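Local atomic coordinates of Two-component sensor histidine kinase (Nostoc sp., PDB entry 3OLO), a protein that probably acts as a two-component sensor histidine kinase, using its PAS domain to sense signals that control autophosphorylation on a histidine. Residues C43-Y48 / T83-Q88. Numbering follows the deposited sequence. Where two conformers were deposited one is given.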
ATOM      1  N   CYS A  43      -1.923  -1.305 -12.888  1.00 22.54           N
ATOM      2  CA  CYS A  43      -2.618  -1.786 -14.078  1.00 25.26           C
ATOM      3  C   CYS A  43      -3.302  -0.616 -14.781  1.00 24.46           C
ATOM      4  O   CYS A  43      -3.180  -0.460 -15.989  1.00 24.26           O
ATOM      5  CB  CYS A  43      -3.618  -2.874 -13.703  1.00 25.70           C
ATOM      6  SG  CYS A  43      -2.827  -4.228 -12.808  1.00 30.19           S
ATOM      7  N   ARG A  44      -3.977   0.240 -14.020  1.00 21.99           N
ATOM      8  CA  ARG A  44      -4.645   1.389 -14.611  1.00 28.38           C
ATOM      9  C   ARG A  44      -3.661   2.319 -15.333  1.00 31.81           C
ATOM     10  O   ARG A  44      -3.924   2.777 -16.442  1.00 27.39           O
ATOM     11  CB  ARG A  44      -5.411   2.183 -13.550  1.00 33.34           C
ATOM     12  CG  ARG A  44      -6.088   3.427 -14.138  1.00 42.54           C
ATOM     13  CD  ARG A  44      -6.281   4.549 -13.131  1.00 45.43           C
ATOM     14  NE  ARG A  44      -6.465   5.827 -13.826  1.00 53.03           N
ATOM     15  CZ  ARG A  44      -5.485   6.675 -14.147  1.00 51.21           C
ATOM     16  NH1 ARG A  44      -4.213   6.411 -13.826  1.00 38.75           N
ATOM     17  NH2 ARG A  44      -5.781   7.803 -14.787  1.00 47.91           N
HETATM   18  N   MSE A  45      -2.530   2.603 -14.704  1.00 24.44           N
HETATM   19  CA  MSE A  45      -1.588   3.576 -15.249  1.00 28.26           C
HETATM   20  C   MSE A  45      -0.913   3.061 -16.518  1.00 27.18           C
HETATM   21  O   MSE A  45      -0.775   3.781 -17.515  1.00 23.93           O
HETATM   22  CB  MSE A  45      -0.517   3.905 -14.210  1.00 25.10           C
HETATM   23  CG  MSE A  45       0.556   4.842 -14.718  1.00 33.21           C
HETATM   24 SE   MSE A  45       1.942   5.168 -13.349  0.76 36.66          SE
HETATM   25  CE  MSE A  45       2.721   3.409 -13.254  1.00 28.06           C
ATOM     26  N   THR A  46      -0.473   1.817 -16.476  1.00 21.62           N
ATOM     27  CA  THR A  46       0.233   1.234 -17.606  1.00 25.81           C
ATOM     28  C   THR A  46      -0.747   0.707 -18.666  1.00 29.98           C
ATOM     29  O   THR A  46      -0.361   0.477 -19.808  1.00 30.64           O
ATOM     30  CB  THR A  46       1.088   0.061 -17.152  1.00 22.07           C
ATOM     31  OG1 THR A  46       0.223  -0.985 -16.680  1.00 25.31           O
ATOM     32  CG2 THR A  46       2.038   0.483 -16.040  1.00 23.90           C
ATOM     33  N   GLU A  47      -1.999   0.496 -18.257  1.00 23.32           N
ATOM     34  CA  GLU A  47      -3.091   0.055 -19.137  1.00 29.33           C
ATOM     35  C   GLU A  47      -2.966  -1.397 -19.554  1.00 28.47           C
ATOM     36  O   GLU A  47      -3.640  -1.840 -20.471  1.00 30.92           O
ATOM     37  CB  GLU A  47      -3.224   0.962 -20.367  1.00 27.92           C
ATOM     38  CG  GLU A  47      -3.372   2.414 -19.969  1.00 31.31           C
ATOM     39  CD  GLU A  47      -3.656   3.312 -21.129  1.00 37.82           C
ATOM     40  OE1 GLU A  47      -2.925   3.217 -22.137  1.00 36.83           O
ATOM     41  OE2 GLU A  47      -4.610   4.112 -21.030  1.00 36.35           O
ATOM     42  N   TYR A  48      -2.117  -2.134 -18.850  1.00 30.50           N
ATOM     43  CA  TYR A  48      -2.006  -3.570 -19.037  1.00 31.99           C
ATOM     44  C   TYR A  48      -2.767  -4.297 -17.947  1.00 34.00           C
ATOM     45  O   TYR A  48      -2.898  -3.802 -16.838  1.00 33.80           O
ATOM     46  CB  TYR A  48      -0.550  -3.987 -18.981  1.00 29.83           C
ATOM     47  CG  TYR A  48       0.233  -3.556 -20.183  1.00 27.58           C
ATOM     48  CD1 TYR A  48       0.255  -4.334 -21.329  1.00 25.37           C
ATOM     49  CD2 TYR A  48       0.959  -2.372 -20.170  1.00 24.89           C
ATOM     50  CE1 TYR A  48       0.971  -3.942 -22.435  1.00 31.23           C
ATOM     51  CE2 TYR A  48       1.678  -1.974 -21.265  1.00 29.24           C
ATOM     52  CZ  TYR A  48       1.676  -2.763 -22.396  1.00 25.82           C
ATOM     53  OH  TYR A  48       2.387  -2.361 -23.470  1.00 27.30           O
ATOM     54  N   THR A  83      11.339   9.018 -15.137  1.00 34.05           N
ATOM     55  CA  THR A  83      11.509   8.437 -16.450  1.00 33.19           C
ATOM     56  C   THR A  83      10.200   8.572 -17.220  1.00 32.11           C
ATOM     57  O   THR A  83       9.230   9.110 -16.699  1.00 38.85           O
ATOM     58  CB  THR A  83      11.955   6.984 -16.339  1.00 36.84           C
ATOM     59  OG1 THR A  83      12.460   6.539 -17.606  1.00 38.07           O
ATOM     60  CG2 THR A  83      10.799   6.101 -15.873  1.00 36.26           C
ATOM     61  N   ARG A  84      10.182   8.117 -18.468  1.00 32.18           N
ATOM     62  CA  ARG A  84       8.950   8.102 -19.257  1.00 33.30           C
ATOM     63  C   ARG A  84       8.447   6.677 -19.353  1.00 33.33           C
ATOM     64  O   ARG A  84       9.234   5.757 -19.561  1.00 34.74           O
ATOM     65  CB  ARG A  84       9.198   8.639 -20.669  1.00 35.18           C
ATOM     66  CG  ARG A  84       9.691  10.083 -20.711  1.00 48.26           C
ATOM     67  CD  ARG A  84       9.901  10.545 -22.137  1.00 49.22           C
ATOM     68  NE  ARG A  84      10.999   9.835 -22.783  1.00 48.62           N
ATOM     69  CZ  ARG A  84      11.118   9.666 -24.099  1.00 54.97           C
ATOM     70  NH1 ARG A  84      10.197  10.146 -24.932  1.00 51.15           N
ATOM     71  NH2 ARG A  84      12.158   9.005 -24.585  1.00 51.04           N
ATOM     72  N   TYR A  85       7.144   6.499 -19.181  1.00 29.06           N
ATOM     73  CA  TYR A  85       6.497   5.216 -19.414  1.00 28.26           C
ATOM     74  C   TYR A  85       5.660   5.236 -20.685  1.00 33.43           C
ATOM     75  O   TYR A  85       5.110   6.274 -21.055  1.00 36.95           O
ATOM     76  CB  TYR A  85       5.551   4.892 -18.260  1.00 23.37           C
ATOM     77  CG  TYR A  85       6.203   4.353 -17.004  1.00 23.73           C
ATOM     78  CD1 TYR A  85       7.585   4.291 -16.862  1.00 28.71           C
ATOM     79  CD2 TYR A  85       5.419   3.886 -15.960  1.00 27.51           C
ATOM     80  CE1 TYR A  85       8.167   3.787 -15.694  1.00 26.05           C
ATOM     81  CE2 TYR A  85       5.987   3.374 -14.804  1.00 29.54           C
ATOM     82  CZ  TYR A  85       7.359   3.324 -14.677  1.00 29.62           C
ATOM     83  OH  TYR A  85       7.912   2.818 -13.514  1.00 29.88           O
ATOM     84  N   ARG A  86       5.571   4.091 -21.356  0.51 35.17           N
ATOM     85  CA  ARG A  86       4.629   3.924 -22.451  0.51 34.69           C
ATOM     86  C   ARG A  86       3.568   2.929 -22.032  0.51 32.41           C
ATOM     87  O   ARG A  86       3.881   1.826 -21.582  0.51 28.47           O
ATOM     88  CB  ARG A  86       5.307   3.428 -23.723  0.51 36.32           C
ATOM     89  CG  ARG A  86       4.315   3.191 -24.855  0.51 35.18           C
ATOM     90  CD  ARG A  86       4.959   2.549 -26.064  0.51 35.66           C
ATOM     91  NE  ARG A  86       5.974   3.408 -26.666  0.51 41.73           N
ATOM     92  CZ  ARG A  86       7.275   3.138 -26.703  0.51 40.85           C
ATOM     93  NH1 ARG A  86       7.747   2.012 -26.179  0.51 44.70           N
ATOM     94  NH2 ARG A  86       8.108   3.991 -27.287  0.51 37.28           N
ATOM     95  N   SER A  87       2.312   3.329 -22.181  1.00 28.94           N
ATOM     96  CA  SER A  87       1.198   2.500 -21.756  1.00 26.26           C
ATOM     97  C   SER A  87       0.775   1.610 -22.914  1.00 25.12           C
ATOM     98  O   SER A  87       1.218   1.800 -24.045  1.00 29.47           O
ATOM     99  CB  SER A  87       0.031   3.365 -21.307  1.00 24.99           C
ATOM    100  OG  SER A  87      -0.496   4.098 -22.393  1.00 27.27           O
ATOM    101  N   GLN A  88      -0.094   0.651 -22.630  1.00 28.49           N
ATOM    102  CA  GLN A  88      -0.515  -0.282 -23.652  1.00 27.07           C
ATOM    103  C   GLN A  88      -1.164   0.418 -24.855  1.00 34.13           C
ATOM    104  O   GLN A  88      -0.973  -0.007 -25.993  1.00 32.07           O
ATOM    105  CB  GLN A  88      -1.455  -1.336 -23.077  1.00 20.26           C
ATOM    106  CG  GLN A  88      -1.935  -2.273 -24.178  1.00 30.91           C
ATOM    107  CD  GLN A  88      -2.340  -3.633 -23.681  1.00 27.95           C
ATOM    108  OE1 GLN A  88      -2.016  -4.637 -24.300  1.00 27.66           O
ATOM    109  NE2 GLN A  88      -3.066  -3.676 -22.564  1.00 22.04           N
TER
HETATM  110  O   HOH W   1       4.443  -0.520 -23.092  1.00 36.45           O
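In this PAS domain, the C-terminal end of helix 40-46 is tied to the turn that follows edge strand 78-86, where the chain heads for strand 92-104. E47 leaves the helix with positive phi (72°), and the last helical carbonyl, T46 O, accepts Q88 N at 2.8 Å, nearly along its C=O axis. The next carbonyl, E47 O, is taken by NE2 of the extended Q88 side chain, 2.8 Å away and above the carbonyl plane. The same side chain lies over a face of Y48: CB sits 3.5 Å from the ring centroid in a CH-pi contact, and the amide stacks at 28° to the ring. A water links Y48 OH to R86 O. An alanine at Y48 removes the ring face under Q88 and the water-holding hydroxyl, and would probably leave the turn less firmly placed. S87 OG donates to E47 OE1 (2.6 Å) from above the carboxylate plane; S89 also binds OE1, while R91 forms a salt bridge with OE2, probably favouring the charged carboxylate. Deeper in, selenomethionine M45 bends at chi3 (67°) to set CE against the edge of Y85, 3.6 Å from CE2. Short helices packed on a five-stranded antiparallel sheet of order 2-1-5-4-3 characterise the PAS fold.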